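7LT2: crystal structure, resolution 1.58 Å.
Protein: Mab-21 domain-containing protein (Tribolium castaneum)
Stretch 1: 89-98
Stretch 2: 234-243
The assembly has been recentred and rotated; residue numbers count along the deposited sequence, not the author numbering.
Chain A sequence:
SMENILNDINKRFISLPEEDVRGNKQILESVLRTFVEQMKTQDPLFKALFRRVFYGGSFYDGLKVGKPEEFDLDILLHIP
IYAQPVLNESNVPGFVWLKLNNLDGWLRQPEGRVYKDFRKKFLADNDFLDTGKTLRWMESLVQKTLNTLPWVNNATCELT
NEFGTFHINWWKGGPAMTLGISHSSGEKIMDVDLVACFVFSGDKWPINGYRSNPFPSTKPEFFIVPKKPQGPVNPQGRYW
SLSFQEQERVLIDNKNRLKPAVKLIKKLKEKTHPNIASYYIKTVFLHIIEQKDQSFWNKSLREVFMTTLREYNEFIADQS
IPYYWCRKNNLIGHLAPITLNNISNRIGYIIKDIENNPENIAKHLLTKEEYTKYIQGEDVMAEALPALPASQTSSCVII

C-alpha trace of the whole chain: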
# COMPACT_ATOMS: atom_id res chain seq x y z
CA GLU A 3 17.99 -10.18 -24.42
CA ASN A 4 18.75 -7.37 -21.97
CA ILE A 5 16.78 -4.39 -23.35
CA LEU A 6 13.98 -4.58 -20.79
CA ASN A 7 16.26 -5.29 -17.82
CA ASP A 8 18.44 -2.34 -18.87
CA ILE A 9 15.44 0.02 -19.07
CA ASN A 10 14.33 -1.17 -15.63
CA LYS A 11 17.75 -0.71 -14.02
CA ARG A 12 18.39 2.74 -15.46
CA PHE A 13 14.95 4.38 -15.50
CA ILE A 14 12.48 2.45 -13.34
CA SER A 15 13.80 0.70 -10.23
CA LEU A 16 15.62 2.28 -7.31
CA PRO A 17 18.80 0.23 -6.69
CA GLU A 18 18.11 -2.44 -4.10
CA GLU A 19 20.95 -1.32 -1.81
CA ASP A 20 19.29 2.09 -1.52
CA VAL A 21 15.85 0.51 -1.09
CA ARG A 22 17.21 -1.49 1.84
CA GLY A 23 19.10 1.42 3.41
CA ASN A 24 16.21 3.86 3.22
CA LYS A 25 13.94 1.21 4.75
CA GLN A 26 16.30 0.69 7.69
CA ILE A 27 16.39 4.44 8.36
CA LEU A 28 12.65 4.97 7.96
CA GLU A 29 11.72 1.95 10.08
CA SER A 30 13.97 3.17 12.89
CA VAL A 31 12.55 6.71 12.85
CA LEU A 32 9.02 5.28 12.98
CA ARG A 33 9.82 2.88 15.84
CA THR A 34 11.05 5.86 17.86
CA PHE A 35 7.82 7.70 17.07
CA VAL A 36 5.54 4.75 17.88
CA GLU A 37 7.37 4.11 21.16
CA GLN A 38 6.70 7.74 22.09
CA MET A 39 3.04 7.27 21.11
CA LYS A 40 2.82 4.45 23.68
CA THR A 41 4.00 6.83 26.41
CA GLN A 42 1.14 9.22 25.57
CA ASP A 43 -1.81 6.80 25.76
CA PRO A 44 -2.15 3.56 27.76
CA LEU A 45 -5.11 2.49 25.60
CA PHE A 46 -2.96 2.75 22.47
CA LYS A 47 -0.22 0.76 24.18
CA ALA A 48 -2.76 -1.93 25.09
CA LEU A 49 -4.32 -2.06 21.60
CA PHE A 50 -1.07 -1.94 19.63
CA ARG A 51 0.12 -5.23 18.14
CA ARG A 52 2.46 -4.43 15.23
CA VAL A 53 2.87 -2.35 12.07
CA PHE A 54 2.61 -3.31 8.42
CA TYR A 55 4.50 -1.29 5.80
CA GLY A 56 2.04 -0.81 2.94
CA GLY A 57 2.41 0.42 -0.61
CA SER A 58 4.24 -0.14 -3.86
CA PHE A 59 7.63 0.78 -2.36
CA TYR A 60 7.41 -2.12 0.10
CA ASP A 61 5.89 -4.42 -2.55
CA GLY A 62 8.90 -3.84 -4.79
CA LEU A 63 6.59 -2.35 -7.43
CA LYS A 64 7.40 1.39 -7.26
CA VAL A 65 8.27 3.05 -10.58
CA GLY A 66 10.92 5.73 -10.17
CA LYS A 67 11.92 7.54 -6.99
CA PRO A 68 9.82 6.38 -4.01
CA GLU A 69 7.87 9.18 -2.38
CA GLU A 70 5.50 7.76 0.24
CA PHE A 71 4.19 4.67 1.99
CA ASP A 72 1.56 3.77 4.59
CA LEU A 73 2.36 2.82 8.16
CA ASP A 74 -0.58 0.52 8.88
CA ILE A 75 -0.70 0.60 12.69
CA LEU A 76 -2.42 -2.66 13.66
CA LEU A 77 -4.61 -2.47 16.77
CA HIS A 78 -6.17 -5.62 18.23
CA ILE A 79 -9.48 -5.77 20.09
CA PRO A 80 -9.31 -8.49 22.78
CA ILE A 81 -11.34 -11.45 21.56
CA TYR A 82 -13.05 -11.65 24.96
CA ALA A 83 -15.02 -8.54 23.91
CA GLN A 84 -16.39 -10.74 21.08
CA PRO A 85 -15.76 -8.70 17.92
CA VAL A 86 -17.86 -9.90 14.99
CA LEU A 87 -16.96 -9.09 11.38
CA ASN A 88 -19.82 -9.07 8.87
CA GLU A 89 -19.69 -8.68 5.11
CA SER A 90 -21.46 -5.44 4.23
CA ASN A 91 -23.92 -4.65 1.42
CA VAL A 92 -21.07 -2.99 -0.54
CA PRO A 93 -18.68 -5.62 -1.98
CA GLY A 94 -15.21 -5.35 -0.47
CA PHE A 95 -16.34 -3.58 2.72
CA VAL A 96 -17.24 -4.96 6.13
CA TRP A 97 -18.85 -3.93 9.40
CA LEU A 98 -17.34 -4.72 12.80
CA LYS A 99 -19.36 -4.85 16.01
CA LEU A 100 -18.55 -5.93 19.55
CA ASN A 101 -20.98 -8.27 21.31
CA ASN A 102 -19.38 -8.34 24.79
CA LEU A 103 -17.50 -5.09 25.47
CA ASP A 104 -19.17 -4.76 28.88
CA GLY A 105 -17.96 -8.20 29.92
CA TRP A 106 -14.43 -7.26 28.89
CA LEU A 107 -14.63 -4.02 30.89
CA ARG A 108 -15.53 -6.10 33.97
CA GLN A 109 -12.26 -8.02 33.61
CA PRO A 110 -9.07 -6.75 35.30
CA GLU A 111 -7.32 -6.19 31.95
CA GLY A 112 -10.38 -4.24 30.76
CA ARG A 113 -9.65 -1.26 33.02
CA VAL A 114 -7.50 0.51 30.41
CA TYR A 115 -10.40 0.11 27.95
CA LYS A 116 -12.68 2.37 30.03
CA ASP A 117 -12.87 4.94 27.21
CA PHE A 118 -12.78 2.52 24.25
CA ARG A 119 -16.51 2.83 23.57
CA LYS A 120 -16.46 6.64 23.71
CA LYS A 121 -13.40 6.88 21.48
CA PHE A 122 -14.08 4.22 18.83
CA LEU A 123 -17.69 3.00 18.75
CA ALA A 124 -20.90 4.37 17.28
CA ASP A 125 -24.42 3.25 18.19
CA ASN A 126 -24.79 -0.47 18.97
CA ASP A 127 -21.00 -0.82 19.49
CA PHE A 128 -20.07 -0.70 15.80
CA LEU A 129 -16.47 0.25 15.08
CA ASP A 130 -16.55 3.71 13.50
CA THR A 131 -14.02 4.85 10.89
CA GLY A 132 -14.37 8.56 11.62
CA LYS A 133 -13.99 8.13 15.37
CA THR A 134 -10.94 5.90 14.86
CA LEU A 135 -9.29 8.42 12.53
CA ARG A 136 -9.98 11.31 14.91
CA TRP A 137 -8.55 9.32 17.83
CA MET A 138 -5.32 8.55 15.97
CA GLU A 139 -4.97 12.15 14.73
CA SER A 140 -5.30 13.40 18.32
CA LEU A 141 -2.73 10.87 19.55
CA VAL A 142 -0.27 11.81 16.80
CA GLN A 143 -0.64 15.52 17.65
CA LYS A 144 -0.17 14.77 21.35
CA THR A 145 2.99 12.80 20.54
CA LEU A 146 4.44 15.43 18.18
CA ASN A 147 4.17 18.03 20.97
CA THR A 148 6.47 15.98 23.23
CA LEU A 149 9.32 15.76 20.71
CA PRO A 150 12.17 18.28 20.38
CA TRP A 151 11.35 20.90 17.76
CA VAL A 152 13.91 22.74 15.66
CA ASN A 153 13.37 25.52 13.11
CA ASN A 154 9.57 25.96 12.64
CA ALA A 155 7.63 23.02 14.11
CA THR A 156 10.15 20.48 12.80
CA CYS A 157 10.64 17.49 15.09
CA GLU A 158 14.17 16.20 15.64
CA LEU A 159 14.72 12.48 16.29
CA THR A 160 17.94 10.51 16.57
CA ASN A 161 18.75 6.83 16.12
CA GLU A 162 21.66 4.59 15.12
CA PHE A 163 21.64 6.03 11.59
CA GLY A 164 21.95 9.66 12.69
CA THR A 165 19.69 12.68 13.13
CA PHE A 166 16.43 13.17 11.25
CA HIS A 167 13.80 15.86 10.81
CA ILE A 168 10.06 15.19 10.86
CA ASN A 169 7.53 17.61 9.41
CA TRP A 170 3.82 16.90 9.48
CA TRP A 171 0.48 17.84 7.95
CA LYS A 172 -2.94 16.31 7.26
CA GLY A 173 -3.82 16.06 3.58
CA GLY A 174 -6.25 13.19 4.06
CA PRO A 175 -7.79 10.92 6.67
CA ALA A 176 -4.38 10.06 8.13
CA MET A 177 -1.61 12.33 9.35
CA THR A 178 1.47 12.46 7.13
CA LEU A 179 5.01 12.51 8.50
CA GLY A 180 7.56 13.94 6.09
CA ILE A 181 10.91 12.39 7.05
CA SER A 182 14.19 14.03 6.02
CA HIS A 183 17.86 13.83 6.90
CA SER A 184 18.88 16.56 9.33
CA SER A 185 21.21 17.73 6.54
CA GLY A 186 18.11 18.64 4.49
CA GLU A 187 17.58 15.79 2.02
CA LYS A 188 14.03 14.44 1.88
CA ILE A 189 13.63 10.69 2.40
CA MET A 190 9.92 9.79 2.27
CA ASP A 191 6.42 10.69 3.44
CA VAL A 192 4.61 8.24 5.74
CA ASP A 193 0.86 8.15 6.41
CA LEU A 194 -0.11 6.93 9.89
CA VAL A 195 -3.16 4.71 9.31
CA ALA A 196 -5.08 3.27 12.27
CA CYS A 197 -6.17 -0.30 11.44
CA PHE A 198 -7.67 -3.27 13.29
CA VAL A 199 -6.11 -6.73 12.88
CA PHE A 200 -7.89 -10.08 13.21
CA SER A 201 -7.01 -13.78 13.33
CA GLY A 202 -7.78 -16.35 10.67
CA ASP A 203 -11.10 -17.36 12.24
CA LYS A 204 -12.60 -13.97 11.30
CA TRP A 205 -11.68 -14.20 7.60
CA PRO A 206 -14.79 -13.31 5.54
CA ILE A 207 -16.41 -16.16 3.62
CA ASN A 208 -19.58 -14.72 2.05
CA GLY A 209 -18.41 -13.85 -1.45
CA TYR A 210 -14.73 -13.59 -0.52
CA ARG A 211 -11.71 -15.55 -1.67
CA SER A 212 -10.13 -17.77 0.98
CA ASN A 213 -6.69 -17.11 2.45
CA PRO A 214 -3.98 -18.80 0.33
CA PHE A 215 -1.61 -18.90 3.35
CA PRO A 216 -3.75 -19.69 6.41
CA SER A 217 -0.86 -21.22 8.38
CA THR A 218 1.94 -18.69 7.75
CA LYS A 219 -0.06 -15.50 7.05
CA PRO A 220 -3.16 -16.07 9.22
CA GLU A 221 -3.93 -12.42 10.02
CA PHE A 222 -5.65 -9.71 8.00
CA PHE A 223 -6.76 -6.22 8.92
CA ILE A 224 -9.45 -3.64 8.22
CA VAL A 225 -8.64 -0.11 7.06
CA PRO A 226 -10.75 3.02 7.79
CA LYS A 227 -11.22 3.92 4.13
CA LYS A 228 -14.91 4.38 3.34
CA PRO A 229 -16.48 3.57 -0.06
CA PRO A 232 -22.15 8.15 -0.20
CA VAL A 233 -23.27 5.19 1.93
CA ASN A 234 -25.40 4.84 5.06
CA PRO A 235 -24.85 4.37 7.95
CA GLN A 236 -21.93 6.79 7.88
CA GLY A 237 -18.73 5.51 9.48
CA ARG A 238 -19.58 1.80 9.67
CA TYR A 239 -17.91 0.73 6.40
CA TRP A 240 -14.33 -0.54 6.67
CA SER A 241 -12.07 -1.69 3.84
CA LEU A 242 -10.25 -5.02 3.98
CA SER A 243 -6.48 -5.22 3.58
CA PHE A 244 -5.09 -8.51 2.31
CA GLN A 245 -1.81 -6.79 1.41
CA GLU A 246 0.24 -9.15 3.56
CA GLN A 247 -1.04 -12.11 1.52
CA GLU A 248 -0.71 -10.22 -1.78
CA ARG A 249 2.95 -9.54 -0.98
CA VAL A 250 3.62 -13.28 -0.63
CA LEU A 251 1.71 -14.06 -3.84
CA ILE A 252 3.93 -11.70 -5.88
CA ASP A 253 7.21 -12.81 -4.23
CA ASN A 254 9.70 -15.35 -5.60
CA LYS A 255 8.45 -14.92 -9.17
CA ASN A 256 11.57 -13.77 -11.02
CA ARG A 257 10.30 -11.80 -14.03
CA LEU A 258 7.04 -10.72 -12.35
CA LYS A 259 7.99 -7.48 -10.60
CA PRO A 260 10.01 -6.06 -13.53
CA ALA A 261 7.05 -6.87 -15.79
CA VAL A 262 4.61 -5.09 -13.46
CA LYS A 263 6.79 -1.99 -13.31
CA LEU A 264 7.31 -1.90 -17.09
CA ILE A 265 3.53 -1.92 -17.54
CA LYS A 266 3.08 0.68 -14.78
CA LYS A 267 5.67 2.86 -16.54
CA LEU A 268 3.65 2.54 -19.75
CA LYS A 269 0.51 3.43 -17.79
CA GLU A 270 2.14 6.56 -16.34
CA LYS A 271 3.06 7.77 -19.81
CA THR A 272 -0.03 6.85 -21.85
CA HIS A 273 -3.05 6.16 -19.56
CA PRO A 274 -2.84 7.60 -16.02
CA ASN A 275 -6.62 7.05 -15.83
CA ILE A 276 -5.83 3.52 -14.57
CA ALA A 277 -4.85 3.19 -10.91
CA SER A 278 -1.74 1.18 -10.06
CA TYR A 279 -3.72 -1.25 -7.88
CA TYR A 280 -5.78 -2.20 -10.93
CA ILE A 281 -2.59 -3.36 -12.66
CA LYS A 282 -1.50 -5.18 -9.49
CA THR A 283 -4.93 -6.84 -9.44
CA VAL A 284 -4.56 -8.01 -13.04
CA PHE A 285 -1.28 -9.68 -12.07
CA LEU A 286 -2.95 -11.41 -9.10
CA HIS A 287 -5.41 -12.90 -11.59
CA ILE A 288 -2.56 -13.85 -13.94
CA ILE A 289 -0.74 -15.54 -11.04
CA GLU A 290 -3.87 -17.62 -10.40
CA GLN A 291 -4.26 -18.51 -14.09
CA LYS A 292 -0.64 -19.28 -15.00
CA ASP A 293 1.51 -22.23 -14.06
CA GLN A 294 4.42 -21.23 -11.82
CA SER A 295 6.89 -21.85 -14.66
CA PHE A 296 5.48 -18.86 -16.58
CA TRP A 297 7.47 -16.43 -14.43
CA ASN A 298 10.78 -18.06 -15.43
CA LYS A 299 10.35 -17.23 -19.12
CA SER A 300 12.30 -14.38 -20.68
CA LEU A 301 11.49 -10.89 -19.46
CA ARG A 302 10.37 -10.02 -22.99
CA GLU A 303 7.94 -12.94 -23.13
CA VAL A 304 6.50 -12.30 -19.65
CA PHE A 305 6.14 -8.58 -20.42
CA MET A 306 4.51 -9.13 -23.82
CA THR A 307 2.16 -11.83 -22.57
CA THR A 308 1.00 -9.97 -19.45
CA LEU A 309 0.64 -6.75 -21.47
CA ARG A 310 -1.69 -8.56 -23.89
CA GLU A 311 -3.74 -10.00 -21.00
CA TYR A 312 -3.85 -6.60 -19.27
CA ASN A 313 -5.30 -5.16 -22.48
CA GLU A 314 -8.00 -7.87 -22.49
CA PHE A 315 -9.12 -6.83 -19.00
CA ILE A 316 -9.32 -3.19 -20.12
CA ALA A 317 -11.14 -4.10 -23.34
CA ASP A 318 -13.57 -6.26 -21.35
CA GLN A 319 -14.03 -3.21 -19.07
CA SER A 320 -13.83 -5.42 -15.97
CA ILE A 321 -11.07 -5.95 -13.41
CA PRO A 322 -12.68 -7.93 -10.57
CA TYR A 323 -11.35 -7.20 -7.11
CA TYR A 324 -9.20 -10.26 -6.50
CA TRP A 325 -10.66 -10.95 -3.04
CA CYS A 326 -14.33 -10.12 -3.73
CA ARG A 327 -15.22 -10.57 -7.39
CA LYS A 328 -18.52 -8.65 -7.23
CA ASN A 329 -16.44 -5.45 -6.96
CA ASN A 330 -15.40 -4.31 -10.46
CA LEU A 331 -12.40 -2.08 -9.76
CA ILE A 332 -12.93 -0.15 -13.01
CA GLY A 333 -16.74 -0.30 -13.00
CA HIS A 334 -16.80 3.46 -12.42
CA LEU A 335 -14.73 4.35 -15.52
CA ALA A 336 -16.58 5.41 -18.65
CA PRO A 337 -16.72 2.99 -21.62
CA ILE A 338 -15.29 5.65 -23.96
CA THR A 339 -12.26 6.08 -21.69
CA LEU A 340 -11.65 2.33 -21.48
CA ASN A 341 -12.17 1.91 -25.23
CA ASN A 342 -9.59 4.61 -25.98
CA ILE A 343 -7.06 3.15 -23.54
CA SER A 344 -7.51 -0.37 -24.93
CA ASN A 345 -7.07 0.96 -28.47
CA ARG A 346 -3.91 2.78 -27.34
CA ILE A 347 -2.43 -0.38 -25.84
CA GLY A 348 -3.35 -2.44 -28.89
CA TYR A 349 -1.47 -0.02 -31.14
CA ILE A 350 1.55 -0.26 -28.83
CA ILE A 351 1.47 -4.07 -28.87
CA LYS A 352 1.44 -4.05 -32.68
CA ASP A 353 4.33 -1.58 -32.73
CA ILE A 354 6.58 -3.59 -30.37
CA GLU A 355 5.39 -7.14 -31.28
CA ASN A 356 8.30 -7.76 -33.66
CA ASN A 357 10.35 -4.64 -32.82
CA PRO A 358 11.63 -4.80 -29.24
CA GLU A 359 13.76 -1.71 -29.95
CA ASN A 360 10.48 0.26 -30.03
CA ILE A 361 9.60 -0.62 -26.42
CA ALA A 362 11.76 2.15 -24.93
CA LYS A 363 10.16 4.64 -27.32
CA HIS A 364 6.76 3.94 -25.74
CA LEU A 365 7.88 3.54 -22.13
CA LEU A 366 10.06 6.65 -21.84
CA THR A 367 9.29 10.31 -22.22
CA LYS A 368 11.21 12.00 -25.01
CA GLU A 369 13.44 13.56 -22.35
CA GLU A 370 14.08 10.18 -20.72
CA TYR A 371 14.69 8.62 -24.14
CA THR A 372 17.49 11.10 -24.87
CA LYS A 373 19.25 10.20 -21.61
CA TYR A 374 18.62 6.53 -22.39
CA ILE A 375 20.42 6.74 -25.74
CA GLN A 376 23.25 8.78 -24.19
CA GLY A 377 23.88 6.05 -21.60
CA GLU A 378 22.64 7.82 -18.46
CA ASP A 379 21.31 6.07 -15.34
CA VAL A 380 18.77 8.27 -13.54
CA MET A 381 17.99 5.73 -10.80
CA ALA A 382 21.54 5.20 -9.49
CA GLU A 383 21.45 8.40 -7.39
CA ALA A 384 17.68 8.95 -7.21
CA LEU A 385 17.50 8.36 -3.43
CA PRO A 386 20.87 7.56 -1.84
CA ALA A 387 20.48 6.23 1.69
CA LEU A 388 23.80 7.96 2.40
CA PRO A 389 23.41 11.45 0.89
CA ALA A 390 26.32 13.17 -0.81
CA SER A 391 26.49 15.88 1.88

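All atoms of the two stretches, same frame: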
# COMPACT_ATOMS: atom_id res chain seq x y z
N GLU A 89 -19.77 -9.21 6.46
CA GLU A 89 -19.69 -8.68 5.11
C GLU A 89 -20.82 -7.69 4.87
O GLU A 89 -21.99 -8.00 5.13
CB GLU A 89 -19.77 -9.83 4.10
CG GLU A 89 -18.71 -10.93 4.28
CD GLU A 89 -19.11 -12.01 5.27
OE1 GLU A 89 -20.06 -11.80 6.05
OE2 GLU A 89 -18.46 -13.09 5.27
N SER A 90 -20.48 -6.50 4.39
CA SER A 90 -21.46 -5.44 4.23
C SER A 90 -22.17 -5.55 2.88
O SER A 90 -21.83 -6.38 2.03
CB SER A 90 -20.80 -4.06 4.37
OG SER A 90 -20.27 -3.62 3.13
N ASN A 91 -23.17 -4.69 2.67
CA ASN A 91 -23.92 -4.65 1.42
C ASN A 91 -23.18 -3.93 0.30
O ASN A 91 -23.76 -3.72 -0.77
CB ASN A 91 -25.29 -4.00 1.65
CG ASN A 91 -25.20 -2.70 2.43
OD1 ASN A 91 -24.13 -2.11 2.57
ND2 ASN A 91 -26.34 -2.24 2.94
N VAL A 92 -21.93 -3.54 0.51
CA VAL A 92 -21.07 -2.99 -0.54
C VAL A 92 -19.89 -3.94 -0.70
O VAL A 92 -19.09 -4.10 0.23
CB VAL A 92 -20.58 -1.57 -0.21
CG1 VAL A 92 -19.70 -1.05 -1.34
CG2 VAL A 92 -21.77 -0.64 0.03
N PRO A 93 -19.74 -4.61 -1.84
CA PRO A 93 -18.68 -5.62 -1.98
C PRO A 93 -17.30 -5.04 -1.69
O PRO A 93 -16.94 -3.97 -2.18
CB PRO A 93 -18.81 -6.07 -3.44
CG PRO A 93 -20.23 -5.79 -3.79
CD PRO A 93 -20.60 -4.54 -3.03
N GLY A 94 -16.53 -5.76 -0.87
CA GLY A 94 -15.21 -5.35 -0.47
C GLY A 94 -15.14 -4.65 0.88
O GLY A 94 -14.04 -4.45 1.40
N PHE A 95 -16.29 -4.30 1.46
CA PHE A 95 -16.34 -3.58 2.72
C PHE A 95 -17.07 -4.40 3.77
O PHE A 95 -17.95 -5.20 3.45
CB PHE A 95 -17.01 -2.21 2.54
CG PHE A 95 -16.26 -1.29 1.62
CD1 PHE A 95 -16.43 -1.37 0.25
CD2 PHE A 95 -15.36 -0.37 2.14
CE1 PHE A 95 -15.72 -0.53 -0.59
CE2 PHE A 95 -14.66 0.47 1.29
CZ PHE A 95 -14.84 0.39 -0.07
N VAL A 96 -16.71 -4.18 5.03
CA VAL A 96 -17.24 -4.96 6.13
C VAL A 96 -17.67 -4.03 7.26
O VAL A 96 -17.25 -2.87 7.34
CB VAL A 96 -16.21 -5.99 6.66
CG1 VAL A 96 -15.80 -6.95 5.55
CG2 VAL A 96 -15.00 -5.27 7.24
N TRP A 97 -18.52 -4.56 8.13
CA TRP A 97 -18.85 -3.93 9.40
C TRP A 97 -18.23 -4.75 10.53
O TRP A 97 -18.01 -5.95 10.40
CB TRP A 97 -20.37 -3.85 9.60
CG TRP A 97 -21.06 -2.91 8.66
CD1 TRP A 97 -20.48 -2.11 7.72
CD2 TRP A 97 -22.47 -2.66 8.58
NE1 TRP A 97 -21.44 -1.38 7.06
CE2 TRP A 97 -22.67 -1.71 7.57
CE3 TRP A 97 -23.58 -3.16 9.27
CZ2 TRP A 97 -23.94 -1.24 7.22
CZ3 TRP A 97 -24.84 -2.69 8.93
CH2 TRP A 97 -25.01 -1.74 7.91
N LEU A 98 -17.96 -4.08 11.65
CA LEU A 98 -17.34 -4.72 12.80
C LEU A 98 -18.07 -4.25 14.05
O LEU A 98 -18.08 -3.05 14.35
CB LEU A 98 -15.84 -4.39 12.88
CG LEU A 98 -14.91 -5.25 13.74
CD1 LEU A 98 -15.09 -5.00 15.23
CD2 LEU A 98 -15.07 -6.74 13.44
N ASN A 234 -24.77 4.69 3.76
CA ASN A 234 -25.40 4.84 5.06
C ASN A 234 -25.53 3.46 5.69
O ASN A 234 -25.90 2.50 4.99
CB ASN A 234 -26.78 5.50 4.95
CG ASN A 234 -27.43 5.74 6.30
OD1 ASN A 234 -28.11 4.86 6.83
ND2 ASN A 234 -27.22 6.92 6.86
N PRO A 235 -25.25 3.32 7.00
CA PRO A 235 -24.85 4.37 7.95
C PRO A 235 -23.40 4.85 7.80
O PRO A 235 -22.49 4.07 7.52
CB PRO A 235 -25.04 3.69 9.31
CG PRO A 235 -24.86 2.26 9.03
CD PRO A 235 -25.43 2.02 7.67
N GLN A 236 -23.23 6.15 8.00
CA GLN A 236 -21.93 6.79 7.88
C GLN A 236 -20.98 6.27 8.96
O GLN A 236 -21.35 6.18 10.13
CB GLN A 236 -22.09 8.30 7.98
CG GLN A 236 -20.84 9.12 7.72
CD GLN A 236 -21.14 10.60 7.63
OE1 GLN A 236 -21.86 11.05 6.74
NE2 GLN A 236 -20.59 11.38 8.56
N GLY A 237 -19.77 5.91 8.55
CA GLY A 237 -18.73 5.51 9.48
C GLY A 237 -18.62 4.03 9.76
O GLY A 237 -17.61 3.60 10.34
N ARG A 238 -19.61 3.23 9.37
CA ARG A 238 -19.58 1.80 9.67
C ARG A 238 -18.77 0.98 8.67
O ARG A 238 -18.42 -0.17 8.98
CB ARG A 238 -20.99 1.22 9.71
CG ARG A 238 -21.67 1.33 11.05
CD ARG A 238 -22.83 0.37 11.11
NE ARG A 238 -23.78 0.74 12.15
CZ ARG A 238 -24.97 0.18 12.29
NH1 ARG A 238 -25.39 -0.77 11.48
NH2 ARG A 238 -25.76 0.59 13.28
N TYR A 239 -18.49 1.52 7.49
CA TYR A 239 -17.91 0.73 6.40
C TYR A 239 -16.39 0.78 6.46
O TYR A 239 -15.79 1.85 6.32
CB TYR A 239 -18.41 1.24 5.05
CG TYR A 239 -19.87 0.93 4.79
CD1 TYR A 239 -20.87 1.73 5.31
CD2 TYR A 239 -20.24 -0.17 4.01
CE1 TYR A 239 -22.20 1.45 5.08
CE2 TYR A 239 -21.58 -0.45 3.76
CZ TYR A 239 -22.56 0.37 4.31
OH TYR A 239 -23.89 0.11 4.08
N TRP A 240 -15.78 -0.39 6.65
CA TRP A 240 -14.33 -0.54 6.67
C TRP A 240 -13.87 -1.31 5.44
O TRP A 240 -14.57 -2.20 4.96
CB TRP A 240 -13.89 -1.29 7.93
CG TRP A 240 -14.07 -0.51 9.18
CD1 TRP A 240 -15.26 -0.23 9.80
CD2 TRP A 240 -13.05 0.10 9.97
NE1 TRP A 240 -15.03 0.52 10.92
CE2 TRP A 240 -13.69 0.74 11.05
CE3 TRP A 240 -11.66 0.17 9.86
CZ2 TRP A 240 -12.98 1.44 12.03
CZ3 TRP A 240 -10.95 0.87 10.83
CH2 TRP A 240 -11.62 1.49 11.90
N SER A 241 -12.70 -0.95 4.92
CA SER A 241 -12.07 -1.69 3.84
C SER A 241 -11.25 -2.84 4.42
O SER A 241 -10.75 -2.77 5.54
CB SER A 241 -11.15 -0.79 3.01
OG SER A 241 -11.86 0.26 2.40
N LEU A 242 -11.10 -3.90 3.62
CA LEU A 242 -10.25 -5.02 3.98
C LEU A 242 -8.87 -4.84 3.35
O LEU A 242 -8.76 -4.39 2.21
CB LEU A 242 -10.85 -6.34 3.52
CG LEU A 242 -12.07 -6.82 4.30
CD1 LEU A 242 -12.86 -7.79 3.47
CD2 LEU A 242 -11.65 -7.47 5.61
N SER A 243 -7.84 -5.18 4.11
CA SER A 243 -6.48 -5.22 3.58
C SER A 243 -5.98 -6.66 3.63
O SER A 243 -5.81 -7.23 4.72
CB SER A 243 -5.55 -4.29 4.34
OG SER A 243 -4.23 -4.44 3.83
O HOH W 1 -27.17 -0.15 4.76
O HOH W 2 -11.54 -4.12 0.66
O HOH W 3 -18.48 -1.14 11.64

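Stretches 89-98 and 234-243 meet through a short antiparallel bridge between strands 95-98 and 240-243. The pairing centres on V96 and W240, which exchange both of their backbone hydrogen bonds: V96 N donates to W240 O at 2.9 Å, and W240 N donates to V96 O at 3.0 Å, both close to linear. F95 and S241 form the adjoining non-hydrogen-bonded pair, and there F95 CA approaches W240 O at 3.2 Å in a CA-H...O contact, so that this carbonyl is approached by two donors.

The ladder stops after this, because the strands cross at 111° and diverge, and water takes over at both ends. Water 2 donates to G94 O (2.6 Å) and accepts from L242 N (3.0 Å), joining two groups that lie 3.7 Å apart. Beyond V96, water 3 accepts from L98 N at 3.0 Å and lies 2.8 Å from R238 O, well placed to donate to it, although other acceptors compete for its protons. The carbonyl oxygens V96 O and R238 O are 3.4 Å apart; both are acceptors, and no bond links them.

The loop before strand 95-98 is held by its own bonds. In the type II turn from V92 to F95, F95 N donates to V92 O (3.1 Å), while S90 N donates to F95 O (3.0 Å). S90 OG accepts from V92 N at 3.1 Å and lies 2.8 Å from F95 O, a weak hydrogen bond at most. The loop just ahead of the turn brings N91 to the second stretch: Y239 OH donates to N91 OD1 at 2.7 Å, and N91 ND2 donates to water 1 (2.9 Å), which in turn donates to N234 O (2.9 Å). Both ends of the amide are thus used in reaching across.

Y239 and W97 dominate the side-chain contact. The edge of the W97 indole points at the face of the Y239 ring, with the planes at 83° and the centroids of the five-membered ring and the phenol 4.4 Å apart. V92 CG2 packs 3.7 Å from Y239 CE2, and F95 CB lies 4.1 Å from Y239 CD2 at the ring edge. R238 covers a face of W97: its CB sits 3.9 Å from the five-membered ring centroid, a CH-pi contact, and its CZ lies 4.8 Å from the six-membered centroid in an off-centre cation-pi interaction. P235 CD adds an apolar contact at 3.6 Å from W97 CZ2.

On the sheet face carrying V96 and W240, V96 CG2 lies 4.2 Å from W240 CB, while V96 CG1 meets L242 CD1 at 3.7 Å. On the other face, F95 CE2 comes within 3.0 Å of S241 OG, whose hydrogen-bonding partner is elsewhere in the structure.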